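Local coordinates for putative Nitroreductase (PDB 3EO7), which binds flavin mononucleotide and is probably an oxidoreductase of the nitroreductase family, at residues H191-G194 against N195-L198; Y398-P401 against K402-E405; D450-Y453 against R454-M458; L493-P496 against N497-V501. One frame throughout, in Å; residues are numbered along the deposited sequence. Where two conformers were deposited one is given.

How the interactions relate
Along the chain the four contacts follow one another without overlap, each a local one within a continuous run of residues. Interaction 1 sits in helix 181-202, in the first of two nitroreductase-like regions; interactions 2, 3 and 4 fall in the second. The two helical contacts, 1 and 3, have centres about 17 Å apart and meet where L193 CD1 packs on the selenium of M458, 4.2 Å away, one of the points where helices 181-202 and 452-473 pack on each other. Interactions 2 and 4, a hairpin and the turn into strand 500-508, reach the same mixed sheet with centres about 17 Å apart. Interaction 1 holds a residue of the flavin pocket, H191; interaction 2 lies away from it.

Interaction 1 (H191-G194 against N195-L198); sequences HLLG and NIEL
I196 lies one helical turn beyond L192, and its side chain runs back over that turn. CB starts 3.6 Å from L193 O. CG1, placed anti to the carbonyl carbon (chi1 -68°), passes close to L192 O, with L192 CD1 as its next neighbour. CD1, at the end of the chain, reaches L192 CG at 4.1 Å and also comes near L193 CD2, so it touches two leucines of the preceding turn. Cut back to alanine, this position would probably leave a gap beside L192 and L193 and lose its touch with S81 of helix 66-82.

The backbone is regular alpha helix: I196 N gives a 2.9 Å bond to L192 O, and the N-H groups of N195, E197 and L198 bond to H191 O, L193 O and G194 O in the same i to i+4 pattern. E197 folds back, its CG only 3.2 Å from G194 O, and its carboxylate is held by R466 and H462. L198 CG rests 3.5 Å from the same carbonyl oxygen. N195 and H191 share Q465 of helix 452-473, and H191, which touches the flavin mononucleotide, also bonds to Y503. The chemistry is thus split: hydrocarbon meets helix 66-82 through L192 and I196, while H191, N195 and E197 send buried polar groups mainly to helix 452-473, where L198 also packs.

Interaction 2 (Y398-P401 against K402-E405); sequences YYAP and KAQE
A400 O takes two backbone N-H groups from the far arm of the turn. E405 N bonds to it at 3.1 Å, the donor tilted 22° from the carbonyl plane, while Q404 N lies closer, at 2.8 Å, but its bond is bent and weak. The return bond is the straightest of the three: A400 N reaches E405 O at 2.8 Å with an N-H...O angle of 173°. E405 O also receives a CA-H contact from Y399 and lies 3.5 Å from CD1 of the Y399 ring, which it approaches obliquely.

The Y399 ring swings toward the turn because its CG stands anti to the backbone N (chi1 173°). P401 N sits over the centre of one ring face, 4.0 Å above the plane. At the ring's edge, and in its plane, a water bridges the hydroxyl to Q404: it lies 2.6 Å from Y399 OH and donates to Q404 OE1 at 2.7 Å. Y399 OH has a further partner in Q359, which also binds P401 O, and the ring meets Y358 edge-to-face.

Apolar contact is slight, the methyls of A400 and A403 touching, and CG of Q404 passes P401 O. D301 accepts from the N-H groups of K402 and A403, and the E405 carboxylate is paired with R407. Q404, with positive phi, and E405 together stand opposite A400, a G1 beta bulge at the end of the hairpin between antiparallel strands 395-400 and 405-411.

Interaction 3 (D450-Y453 against R454-M458); sequences DRVY and RYLHM
R451 and Y455 meet through a weak hydrogen bond, NE to OH at 3.0 Å, the hydroxyl lying at the edge of the guanidinium and the ring plane turned 74° to it. The extended R451 chain, with CG anti to the backbone N (chi1 -177°), brings CD to 3.2 Å from the same OH, whose stronger partner is L254 O. H457 makes the straighter side-chain bond: its ND1 gives a 3.0 Å bond to Y453 O, which lies in the imidazole plane. H457 N bonds weakly to that oxygen too, so one carbonyl takes two N-H groups of the same residue, backbone and ring.

Among the charged groups, R454 NH1 sits over one face of the R451 guanidinium, 3.3 Å from R451 NH1, the two planes 35° apart. D215 binds both arginines, one carboxylate oxygen to each NH1, and T278 also takes a bond from each. Put a leucine in place of R451, and D215 would probably lose one of its two arginine partners and Y455 OH its NE donor.

These residues make up the opening turns of helix 452-473, which packs on helix 181-202; L456 N gives V452 O a nearly straight bond of 2.8 Å.

Ring contact comes from H457 CE1, which stands over one face of Y453, 3.2 Å from CZ and offset toward the rim. The Y453 hydroxyl bonds to H14. Apolar packing is made by V452 CG2, which lies 4.2 Å from L456 CG and also touches the Y455 ring at CD2; L379 and A444 close in on V452 and L456.

Interaction 4 (L493-P496 against N497-V501); sequences LGIP and NDEAV. With PGR (R-1,2-propanediol), chain R.
A chi1 of -60° sets the CG1 branch of I495 beside the backbone N and turns its CG2 methyl across to E499 CB, 3.7 Å away, while E499, whose CG is anti to its carbonyl carbon, bends at chi2 (-71°) and carries its carboxylate away. The two side chains cross at about a right angle. They flank a type I beta turn, P496 to E499, of which E499 is the last residue, in the link from helix 486-493 to strand 500-508. It is closed by a 2.9 Å bond from E499 N to P496 O, E499 N coming in from above the plane of the carbonyl, well off the lone-pair directions.

E499 CB lies against P496 O, and its CG comes near P496 CB. Further along, I495 CD1 reaches V501 CG2 at 4.3 Å, with V489 of the helix touching both. The buried E499 carboxylate is satisfied from outside: OE2 pairs with K302 and takes a bond from Y303, and OE1 bonds to T438. N490 ties the loop back to its helix through its side-chain ND2, bound to I495 O and E499 O. A propanediol, probably from the crystallisation liquor, donates its O1 to N497 O at 3.1 Å.

Interaction 1 (H191-G194 against N195-L198)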
ATOM      1  N   HIS A 191      -0.132   1.594  -0.000  1.00 15.96           N
ATOM      2  CA  HIS A 191       0.488   2.834   0.475  1.00 15.97           C
ATOM      3  C   HIS A 191      -0.341   3.425   1.618  1.00 14.21           C
ATOM      4  O   HIS A 191       0.215   3.856   2.655  1.00 15.42           O
ATOM      5  CB  HIS A 191       0.667   3.878  -0.649  1.00 15.87           C
ATOM      6  CG  HIS A 191       1.888   3.671  -1.502  1.00 14.42           C
ATOM      7  ND1 HIS A 191       3.110   4.214  -1.185  1.00 13.89           N
ATOM      8  CD2 HIS A 191       2.079   2.955  -2.640  1.00 14.85           C
ATOM      9  CE1 HIS A 191       4.000   3.863  -2.116  1.00 15.44           C
ATOM     10  NE2 HIS A 191       3.399   3.110  -3.014  1.00 15.56           N
ATOM     11  N   LEU A 192      -1.655   3.465   1.436  1.00 14.65           N
ATOM     12  CA  LEU A 192      -2.554   3.927   2.502  1.00 15.44           C
ATOM     13  C   LEU A 192      -2.437   3.067   3.762  1.00 14.37           C
ATOM     14  O   LEU A 192      -2.414   3.587   4.880  1.00 15.15           O
ATOM     15  CB  LEU A 192      -3.982   3.951   1.968  1.00 14.59           C
ATOM     16  CG  LEU A 192      -5.091   4.204   2.990  1.00 16.84           C
ATOM     17  CD1 LEU A 192      -4.869   5.533   3.715  1.00 17.20           C
ATOM     18  CD2 LEU A 192      -6.417   4.221   2.184  1.00 16.68           C
ATOM     19  N   LEU A 193      -2.354   1.746   3.600  1.00 15.43           N
ATOM     20  CA  LEU A 193      -2.141   0.860   4.742  1.00 16.09           C
ATOM     21  C   LEU A 193      -0.865   1.195   5.499  1.00 15.98           C
ATOM     22  O   LEU A 193      -0.864   1.141   6.737  1.00 15.85           O
ATOM     23  CB  LEU A 193      -2.104  -0.616   4.332  1.00 16.34           C
ATOM     24  CG  LEU A 193      -3.365  -1.230   3.668  1.00 15.66           C
ATOM     25  CD1 LEU A 193      -3.137  -2.748   3.483  1.00 18.62           C
ATOM     26  CD2 LEU A 193      -4.630  -0.937   4.488  1.00 18.35           C
ATOM     27  N   GLY A 194       0.220   1.514   4.767  1.00 14.96           N
ATOM     28  CA  GLY A 194       1.479   1.963   5.411  1.00 15.23           C
ATOM     29  C   GLY A 194       1.232   3.236   6.229  1.00 14.58           C
ATOM     30  O   GLY A 194       1.712   3.368   7.371  1.00 15.13           O
ATOM     31  N   ASN A 195       0.467   4.180   5.699  1.00 15.98           N
ATOM     32  CA  ASN A 195       0.172   5.392   6.499  1.00 15.01           C
ATOM     33  C   ASN A 195      -0.668   5.065   7.722  1.00 15.82           C
ATOM     34  O   ASN A 195      -0.467   5.638   8.793  1.00 17.07           O
ATOM     35  CB  ASN A 195      -0.587   6.461   5.715  1.00 17.13           C
ATOM     36  CG  ASN A 195       0.265   7.225   4.768  1.00 14.78           C
ATOM     37  OD1 ASN A 195       1.516   7.154   4.793  1.00 14.75           O
ATOM     38  ND2 ASN A 195      -0.388   7.965   3.894  1.00 15.00           N
ATOM     39  N   ILE A 196      -1.648   4.191   7.558  1.00 16.39           N
ATOM     40  CA  ILE A 196      -2.502   3.824   8.693  1.00 16.69           C
ATOM     41  C   ILE A 196      -1.675   3.257   9.844  1.00 16.78           C
ATOM     42  O   ILE A 196      -1.861   3.667  10.997  1.00 14.73           O
ATOM     43  CB  ILE A 196      -3.635   2.901   8.273  1.00 15.26           C
ATOM     44  CG1 ILE A 196      -4.611   3.656   7.382  1.00 15.77           C
ATOM     45  CG2 ILE A 196      -4.421   2.292   9.516  1.00 15.84           C
ATOM     46  CD1 ILE A 196      -5.660   2.738   6.749  1.00 16.58           C
ATOM     47  N   GLU A 197      -0.759   2.331   9.578  1.00 15.31           N
ATOM     48  CA  GLU A 197       0.037   1.817  10.689  1.00 18.83           C
ATOM     49  C   GLU A 197       0.919   2.892  11.334  1.00 15.49           C
ATOM     50  O   GLU A 197       1.059   2.920  12.561  1.00 16.46           O
ATOM     51  CB  GLU A 197       0.880   0.591  10.347  1.00 20.82           C
ATOM     52  CG  GLU A 197       1.774   0.739   9.217  1.00 23.25           C
ATOM     53  CD  GLU A 197       3.247   0.373   9.548  1.00 25.56           C
ATOM     54  OE1 GLU A 197       3.792   0.643  10.623  1.00 26.29           O
ATOM     55  OE2 GLU A 197       3.906  -0.065   8.638  1.00 19.17           O
ATOM     56  N   LEU A 198       1.495   3.788  10.530  1.00 14.78           N
ATOM     57  CA  LEU A 198       2.364   4.841  11.090  1.00 15.19           C
ATOM     58  C   LEU A 198       1.567   5.920  11.841  1.00 15.47           C
ATOM     59  O   LEU A 198       1.950   6.343  12.935  1.00 15.58           O
ATOM     60  CB  LEU A 198       3.259   5.434  10.003  1.00 16.69           C
ATOM     61  CG  LEU A 198       4.265   4.402   9.468  1.00 12.90           C
ATOM     62  CD1 LEU A 198       4.986   4.932   8.168  1.00 16.20           C
ATOM     63  CD2 LEU A 198       5.285   4.003  10.602  1.00 16.23           C
TER

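Interaction 2 (Y398-P401 against K402-E405)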
ATOM      1  N   TYR A 398      20.467  -8.572  -4.928  1.00 16.30           N
ATOM      2  CA  TYR A 398      19.361  -9.136  -4.163  1.00 15.05           C
ATOM      3  C   TYR A 398      19.472  -8.565  -2.754  1.00 15.24           C
ATOM      4  O   TYR A 398      20.567  -8.486  -2.192  1.00 15.98           O
ATOM      5  CB  TYR A 398      19.511 -10.644  -4.072  1.00 16.21           C
ATOM      6  CG  TYR A 398      18.529 -11.322  -3.158  1.00 16.36           C
ATOM      7  CD1 TYR A 398      17.166 -11.303  -3.421  1.00 19.15           C
ATOM      8  CD2 TYR A 398      18.987 -12.059  -2.070  1.00 18.22           C
ATOM      9  CE1 TYR A 398      16.254 -11.973  -2.595  1.00 17.51           C
ATOM     10  CE2 TYR A 398      18.095 -12.765  -1.258  1.00 14.02           C
ATOM     11  CZ  TYR A 398      16.739 -12.719  -1.535  1.00 20.36           C
ATOM     12  OH  TYR A 398      15.879 -13.432  -0.744  1.00 18.65           O
ATOM     13  N   TYR A 399      18.360  -8.120  -2.175  1.00 14.82           N
ATOM     14  CA  TYR A 399      18.386  -7.670  -0.808  1.00 14.88           C
ATOM     15  C   TYR A 399      17.773  -8.786   0.063  1.00 16.41           C
ATOM     16  O   TYR A 399      16.643  -9.232  -0.181  1.00 17.49           O
ATOM     17  CB  TYR A 399      17.628  -6.360  -0.617  1.00 14.60           C
ATOM     18  CG  TYR A 399      17.488  -5.960   0.856  1.00 16.06           C
ATOM     19  CD1 TYR A 399      18.617  -5.763   1.661  1.00 17.80           C
ATOM     20  CD2 TYR A 399      16.227  -5.760   1.431  1.00 16.03           C
ATOM     21  CE1 TYR A 399      18.491  -5.397   3.016  1.00 17.31           C
ATOM     22  CE2 TYR A 399      16.101  -5.405   2.755  1.00 17.30           C
ATOM     23  CZ  TYR A 399      17.229  -5.233   3.559  1.00 19.47           C
ATOM     24  OH  TYR A 399      17.096  -4.865   4.883  1.00 16.98           O
ATOM     25  N   ALA A 400      18.578  -9.262   1.013  1.00 16.25           N
ATOM     26  CA  ALA A 400      18.245 -10.328   1.963  1.00 17.05           C
ATOM     27  C   ALA A 400      17.928  -9.646   3.309  1.00 17.46           C
ATOM     28  O   ALA A 400      18.819  -9.323   4.079  1.00 18.28           O
ATOM     29  CB  ALA A 400      19.460 -11.295   2.120  1.00 15.98           C
ATOM     30  N   PRO A 401      16.649  -9.376   3.575  1.00 17.52           N
ATOM     31  CA  PRO A 401      16.360  -8.612   4.803  1.00 17.89           C
ATOM     32  C   PRO A 401      16.606  -9.338   6.116  1.00 18.17           C
ATOM     33  O   PRO A 401      16.880  -8.688   7.118  1.00 16.66           O
ATOM     34  CB  PRO A 401      14.895  -8.241   4.642  1.00 20.51           C
ATOM     35  CG  PRO A 401      14.338  -9.250   3.706  1.00 20.71           C
ATOM     36  CD  PRO A 401      15.452  -9.599   2.757  1.00 20.56           C
ATOM     37  N   LYS A 402      16.491 -10.658   6.135  1.00 17.53           N
ATOM     38  CA  LYS A 402      16.751 -11.383   7.374  1.00 21.13           C
ATOM     39  C   LYS A 402      18.240 -11.341   7.692  1.00 19.48           C
ATOM     40  O   LYS A 402      18.650 -11.033   8.805  1.00 21.33           O
ATOM     41  CB  LYS A 402      16.190 -12.797   7.328  1.00 20.14           C
ATOM     42  CG  LYS A 402      14.707 -12.888   7.145  1.00 26.87           C
ATOM     43  CD  LYS A 402      14.299 -14.356   7.055  1.00 31.96           C
ATOM     44  CE  LYS A 402      12.784 -14.516   7.128  1.00 40.88           C
ATOM     45  NZ  LYS A 402      12.085 -13.787   6.069  1.00 46.76           N
ATOM     46  N   ALA A 403      19.076 -11.599   6.700  1.00 18.25           N
ATOM     47  CA  ALA A 403      20.504 -11.527   6.876  1.00 16.59           C
ATOM     48  C   ALA A 403      21.071 -10.105   6.913  1.00 16.39           C
ATOM     49  O   ALA A 403      22.233  -9.905   7.314  1.00 17.55           O
ATOM     50  CB  ALA A 403      21.198 -12.296   5.699  1.00 16.18           C
ATOM     51  N   GLN A 404      20.281  -9.154   6.431  1.00 18.07           N
ATOM     52  CA  GLN A 404      20.703  -7.774   6.228  1.00 16.84           C
ATOM     53  C   GLN A 404      21.936  -7.712   5.334  1.00 16.93           C
ATOM     54  O   GLN A 404      23.015  -7.241   5.724  1.00 15.95           O
ATOM     55  CB  GLN A 404      20.878  -7.003   7.535  1.00 16.53           C
ATOM     56  CG  GLN A 404      19.608  -6.968   8.379  1.00 18.73           C
ATOM     57  CD  GLN A 404      19.633  -5.821   9.383  1.00 14.62           C
ATOM     58  OE1 GLN A 404      19.564  -4.656   8.992  1.00 19.03           O
ATOM     59  NE2 GLN A 404      19.711  -6.148  10.677  1.00 15.94           N
ATOM     60  N   GLU A 405      21.748  -8.204   4.115  1.00 17.43           N
ATOM     61  CA  GLU A 405      22.803  -8.180   3.133  1.00 16.87           C
ATOM     62  C   GLU A 405      22.283  -7.837   1.751  1.00 16.86           C
ATOM     63  O   GLU A 405      21.137  -8.157   1.429  1.00 16.21           O
ATOM     64  CB  GLU A 405      23.435  -9.556   3.012  1.00 18.09           C
ATOM     65  CG  GLU A 405      24.228  -9.973   4.182  1.00 18.37           C
ATOM     66  CD  GLU A 405      24.782 -11.375   4.042  1.00 21.43           C
ATOM     67  OE1 GLU A 405      24.370 -12.157   3.150  1.00 20.28           O
ATOM     68  OE2 GLU A 405      25.601 -11.709   4.897  1.00 22.13           O
TER
HETATM   69  O   HOH W   1      19.072  -4.086   6.410  1.00 17.12           O

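Interaction 3 (D450-Y453 against R454-M458)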
ATOM      1  N   ASP A 450      -6.059 -17.280  -5.799  1.00 15.24           N
ATOM      2  CA  ASP A 450      -5.944 -16.122  -6.675  1.00 14.67           C
ATOM      3  C   ASP A 450      -6.014 -14.792  -5.953  1.00 14.67           C
ATOM      4  O   ASP A 450      -5.462 -13.821  -6.423  1.00 15.15           O
ATOM      5  CB  ASP A 450      -6.964 -16.188  -7.800  1.00 15.38           C
ATOM      6  CG  ASP A 450      -6.694 -17.351  -8.719  1.00 18.93           C
ATOM      7  OD1 ASP A 450      -5.648 -17.305  -9.405  1.00 18.57           O
ATOM      8  OD2 ASP A 450      -7.533 -18.281  -8.734  1.00 22.45           O
ATOM      9  N   ARG A 451      -6.707 -14.772  -4.819  1.00 13.97           N
ATOM     10  CA  ARG A 451      -6.797 -13.560  -3.977  1.00 15.44           C
ATOM     11  C   ARG A 451      -5.431 -13.075  -3.503  1.00 16.02           C
ATOM     12  O   ARG A 451      -5.284 -11.929  -3.114  1.00 14.72           O
ATOM     13  CB  ARG A 451      -7.720 -13.839  -2.796  1.00 14.36           C
ATOM     14  CG  ARG A 451      -7.998 -12.657  -1.843  1.00 15.27           C
ATOM     15  CD  ARG A 451      -8.737 -13.203  -0.634  1.00 15.81           C
ATOM     16  NE  ARG A 451      -9.285 -12.214   0.330  1.00 13.96           N
ATOM     17  CZ  ARG A 451     -10.533 -11.720   0.251  1.00 17.30           C
ATOM     18  NH1 ARG A 451     -11.333 -12.044  -0.767  1.00 17.25           N
ATOM     19  NH2 ARG A 451     -10.981 -10.910   1.188  1.00 16.49           N
ATOM     20  N   VAL A 452      -4.411 -13.938  -3.540  1.00 16.46           N
ATOM     21  CA  VAL A 452      -3.066 -13.528  -3.136  1.00 15.82           C
ATOM     22  C   VAL A 452      -2.598 -12.326  -3.960  1.00 15.96           C
ATOM     23  O   VAL A 452      -1.801 -11.517  -3.479  1.00 16.03           O
ATOM     24  CB  VAL A 452      -2.011 -14.670  -3.260  1.00 13.96           C
ATOM     25  CG1 VAL A 452      -1.586 -14.903  -4.742  1.00 14.38           C
ATOM     26  CG2 VAL A 452      -0.773 -14.356  -2.322  1.00 15.44           C
ATOM     27  N   TYR A 453      -3.131 -12.171  -5.174  1.00 14.92           N
ATOM     28  CA  TYR A 453      -2.759 -11.055  -6.023  1.00 14.64           C
ATOM     29  C   TYR A 453      -3.001  -9.732  -5.310  1.00 13.47           C
ATOM     30  O   TYR A 453      -2.173  -8.800  -5.410  1.00 16.03           O
ATOM     31  CB  TYR A 453      -3.530 -11.112  -7.348  1.00 16.49           C
ATOM     32  CG  TYR A 453      -2.858 -10.339  -8.464  1.00 11.59           C
ATOM     33  CD1 TYR A 453      -1.876 -10.919  -9.237  1.00 16.52           C
ATOM     34  CD2 TYR A 453      -3.225  -9.038  -8.739  1.00 15.33           C
ATOM     35  CE1 TYR A 453      -1.256 -10.231 -10.287  1.00 18.00           C
ATOM     36  CE2 TYR A 453      -2.656  -8.352  -9.792  1.00 15.62           C
ATOM     37  CZ  TYR A 453      -1.641  -8.956 -10.545  1.00 17.86           C
ATOM     38  OH  TYR A 453      -1.083  -8.264 -11.571  1.00 16.00           O
ATOM     39  N   ARG A 454      -4.155  -9.618  -4.636  1.00 17.25           N
ATOM     40  CA  ARG A 454      -4.459  -8.425  -3.846  1.00 17.33           C
ATOM     41  C   ARG A 454      -3.401  -8.218  -2.750  1.00 16.90           C
ATOM     42  O   ARG A 454      -2.886  -7.142  -2.561  1.00 15.40           O
ATOM     43  CB  ARG A 454      -5.792  -8.592  -3.112  1.00 16.90           C
ATOM     44  CG  ARG A 454      -6.973  -8.836  -3.971  1.00 19.11           C
ATOM     45  CD  ARG A 454      -8.207  -8.812  -3.042  1.00 20.30           C
ATOM     46  NE  ARG A 454      -9.381  -9.288  -3.721  1.00 20.93           N
ATOM     47  CZ  ARG A 454     -10.597  -9.366  -3.160  1.00 19.81           C
ATOM     48  NH1 ARG A 454     -10.773  -8.983  -1.900  1.00 18.35           N
ATOM     49  NH2 ARG A 454     -11.610  -9.814  -3.872  1.00 18.47           N
ATOM     50  N   TYR A 455      -3.107  -9.305  -2.048  1.00 15.45           N
ATOM     51  CA  TYR A 455      -2.208  -9.281  -0.897  1.00 15.76           C
ATOM     52  C   TYR A 455      -0.820  -8.833  -1.294  1.00 16.22           C
ATOM     53  O   TYR A 455      -0.186  -8.031  -0.602  1.00 15.70           O
ATOM     54  CB  TYR A 455      -2.114 -10.637  -0.224  1.00 16.24           C
ATOM     55  CG  TYR A 455      -3.415 -11.244   0.309  1.00 13.89           C
ATOM     56  CD1 TYR A 455      -4.474 -10.452   0.752  1.00 17.04           C
ATOM     57  CD2 TYR A 455      -3.525 -12.622   0.485  1.00 17.26           C
ATOM     58  CE1 TYR A 455      -5.589 -11.013   1.281  1.00 14.66           C
ATOM     59  CE2 TYR A 455      -4.670 -13.215   1.023  1.00 16.80           C
ATOM     60  CZ  TYR A 455      -5.718 -12.392   1.426  1.00 14.70           C
ATOM     61  OH  TYR A 455      -6.870 -12.923   1.990  1.00 15.74           O
ATOM     62  N   LEU A 456      -0.343  -9.356  -2.406  1.00 16.64           N
ATOM     63  CA  LEU A 456       1.005  -9.032  -2.875  1.00 15.15           C
ATOM     64  C   LEU A 456       1.164  -7.539  -3.168  1.00 16.70           C
ATOM     65  O   LEU A 456       2.173  -6.909  -2.777  1.00 16.32           O
ATOM     66  CB  LEU A 456       1.341  -9.818  -4.161  1.00 15.40           C
ATOM     67  CG  LEU A 456       1.477 -11.323  -4.058  1.00 16.61           C
ATOM     68  CD1 LEU A 456       1.589 -12.019  -5.430  1.00 16.44           C
ATOM     69  CD2 LEU A 456       2.676 -11.664  -3.117  1.00 19.26           C
ATOM     70  N   HIS A 457       0.196  -6.990  -3.896  1.00 15.40           N
ATOM     71  CA  HIS A 457       0.255  -5.605  -4.340  1.00 15.63           C
ATOM     72  C   HIS A 457       0.053  -4.674  -3.147  1.00 16.69           C
ATOM     73  O   HIS A 457       0.762  -3.679  -3.026  1.00 17.08           O
ATOM     74  CB  HIS A 457      -0.737  -5.367  -5.490  1.00 14.17           C
ATOM     75  CG  HIS A 457      -0.253  -5.901  -6.796  1.00 17.49           C
ATOM     76  ND1 HIS A 457      -0.345  -7.240  -7.140  1.00 14.86           N
ATOM     77  CD2 HIS A 457       0.364  -5.288  -7.832  1.00 17.52           C
ATOM     78  CE1 HIS A 457       0.177  -7.414  -8.340  1.00 18.52           C
ATOM     79  NE2 HIS A 457       0.633  -6.256  -8.777  1.00 16.36           N
HETATM   80  N   MSE A 458      -0.865  -5.031  -2.234  1.00 15.50           N
HETATM   81  CA  MSE A 458      -1.032  -4.206  -1.029  1.00 15.64           C
HETATM   82  C   MSE A 458       0.249  -4.231  -0.177  1.00 16.26           C
HETATM   83  O   MSE A 458       0.691  -3.196   0.327  1.00 15.78           O
HETATM   84  CB  MSE A 458      -2.249  -4.614  -0.225  1.00 17.76           C
HETATM   85  CG  MSE A 458      -3.537  -4.151  -0.901  1.00 14.01           C
HETATM   86 SE   MSE A 458      -5.116  -4.477   0.191  0.75 15.82          SE
HETATM   87  CE  MSE A 458      -5.295  -6.366  -0.015  1.00 17.70           C
TER

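Interaction 4 (L493-P496 against N497-V501)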
ATOM      1  N   LEU A 493      18.210  -7.300 -15.452  1.00 20.36           N
ATOM      2  CA  LEU A 493      18.739  -7.219 -14.100  1.00 19.64           C
ATOM      3  C   LEU A 493      19.206  -8.524 -13.477  1.00 17.97           C
ATOM      4  O   LEU A 493      19.823  -8.526 -12.435  1.00 20.03           O
ATOM      5  CB  LEU A 493      17.677  -6.518 -13.223  1.00 18.56           C
ATOM      6  CG  LEU A 493      17.369  -5.054 -13.604  1.00 20.20           C
ATOM      7  CD1 LEU A 493      16.360  -4.466 -12.608  1.00 21.34           C
ATOM      8  CD2 LEU A 493      18.648  -4.129 -13.642  1.00 21.16           C
ATOM      9  N   GLY A 494      18.881  -9.650 -14.090  1.00 21.93           N
ATOM     10  CA  GLY A 494      19.260 -10.953 -13.529  1.00 21.45           C
ATOM     11  C   GLY A 494      18.314 -11.461 -12.457  1.00 20.95           C
ATOM     12  O   GLY A 494      18.633 -12.352 -11.643  1.00 21.03           O
ATOM     13  N   ILE A 495      17.132 -10.890 -12.408  1.00 19.72           N
ATOM     14  CA  ILE A 495      16.148 -11.364 -11.449  1.00 16.95           C
ATOM     15  C   ILE A 495      15.667 -12.737 -11.905  1.00 16.50           C
ATOM     16  O   ILE A 495      15.329 -12.911 -13.090  1.00 17.35           O
ATOM     17  CB  ILE A 495      14.956 -10.369 -11.339  1.00 18.28           C
ATOM     18  CG1 ILE A 495      15.436  -8.984 -10.884  1.00 18.85           C
ATOM     19  CG2 ILE A 495      13.891 -10.937 -10.389  1.00 16.55           C
ATOM     20  CD1 ILE A 495      14.302  -7.936 -10.739  1.00 18.57           C
ATOM     21  N   PRO A 496      15.688 -13.742 -11.005  1.00 18.21           N
ATOM     22  CA  PRO A 496      15.250 -15.091 -11.344  1.00 19.88           C
ATOM     23  C   PRO A 496      13.927 -15.082 -12.110  1.00 20.94           C
ATOM     24  O   PRO A 496      12.989 -14.346 -11.760  1.00 19.59           O
ATOM     25  CB  PRO A 496      15.147 -15.782  -9.983  1.00 22.45           C
ATOM     26  CG  PRO A 496      16.209 -15.077  -9.140  1.00 21.22           C
ATOM     27  CD  PRO A 496      16.168 -13.647  -9.611  1.00 18.30           C
ATOM     28  N   ASN A 497      13.861 -15.929 -13.135  0.50 20.24           N
ATOM     29  CA  ASN A 497      12.694 -16.016 -14.019  0.50 22.03           C
ATOM     30  C   ASN A 497      11.355 -16.189 -13.308  0.50 21.71           C
ATOM     31  O   ASN A 497      10.344 -15.648 -13.744  0.50 23.69           O
ATOM     32  CB  ASN A 497      12.867 -17.196 -14.991  0.50 22.40           C
ATOM     33  CG  ASN A 497      11.777 -17.246 -16.043  0.50 26.78           C
ATOM     34  OD1 ASN A 497      11.552 -16.271 -16.756  0.50 27.06           O
ATOM     35  ND2 ASN A 497      11.114 -18.395 -16.165  0.50 31.83           N
ATOM     36  N   ASP A 498      11.356 -16.930 -12.208  1.00 21.20           N
ATOM     37  CA  ASP A 498      10.119 -17.231 -11.488  1.00 21.76           C
ATOM     38  C   ASP A 498       9.565 -16.038 -10.721  1.00 19.54           C
ATOM     39  O   ASP A 498       8.451 -16.110 -10.233  1.00 22.13           O
ATOM     40  CB  ASP A 498      10.310 -18.376 -10.504  1.00 22.37           C
ATOM     41  CG  ASP A 498      10.397 -19.718 -11.206  1.00 30.03           C
ATOM     42  OD1 ASP A 498      10.034 -19.818 -12.404  1.00 38.34           O
ATOM     43  OD2 ASP A 498      10.861 -20.639 -10.543  1.00 39.59           O
ATOM     44  N   GLU A 499      10.362 -14.980 -10.591  1.00 18.37           N
ATOM     45  CA  GLU A 499       9.946 -13.782  -9.884  1.00 17.31           C
ATOM     46  C   GLU A 499       9.291 -12.784 -10.825  1.00 20.75           C
ATOM     47  O   GLU A 499       9.950 -12.239 -11.706  1.00 23.56           O
ATOM     48  CB  GLU A 499      11.121 -13.130  -9.186  1.00 17.17           C
ATOM     49  CG  GLU A 499      11.824 -13.985  -8.158  1.00 17.66           C
ATOM     50  CD  GLU A 499      11.038 -14.232  -6.896  1.00 17.62           C
ATOM     51  OE1 GLU A 499      10.204 -13.363  -6.479  1.00 18.73           O
ATOM     52  OE2 GLU A 499      11.284 -15.287  -6.271  1.00 18.72           O
ATOM     53  N   ALA A 500       7.992 -12.560 -10.630  1.00 18.01           N
ATOM     54  CA  ALA A 500       7.260 -11.547 -11.385  1.00 17.01           C
ATOM     55  C   ALA A 500       7.443 -10.216 -10.660  1.00 16.35           C
ATOM     56  O   ALA A 500       7.216 -10.131  -9.466  1.00 15.90           O
ATOM     57  CB  ALA A 500       5.793 -11.877 -11.453  1.00 16.04           C
ATOM     58  N   VAL A 501       7.848  -9.179 -11.377  1.00 16.67           N
ATOM     59  CA  VAL A 501       7.967  -7.848 -10.798  1.00 16.34           C
ATOM     60  C   VAL A 501       6.559  -7.306 -10.535  1.00 15.94           C
ATOM     61  O   VAL A 501       5.701  -7.318 -11.444  1.00 17.76           O
ATOM     62  CB  VAL A 501       8.748  -6.880 -11.712  1.00 16.43           C
ATOM     63  CG1 VAL A 501       8.684  -5.464 -11.173  1.00 16.15           C
ATOM     64  CG2 VAL A 501      10.213  -7.351 -11.889  1.00 17.21           C
TER
HETATM   65  C1  PGR R 716       9.068 -12.774 -16.358  1.00 55.58           C
HETATM   66  C2  PGR R 716      10.236 -13.506 -17.031  1.00 56.40           C
HETATM   67  C3  PGR R 716       9.736 -14.429 -18.137  1.00 38.98           C
HETATM   68  O1  PGR R 716       8.894 -13.260 -15.010  1.00 55.19           O
HETATM   69  O2  PGR R 716      11.186 -12.606 -17.636  1.00 53.66           O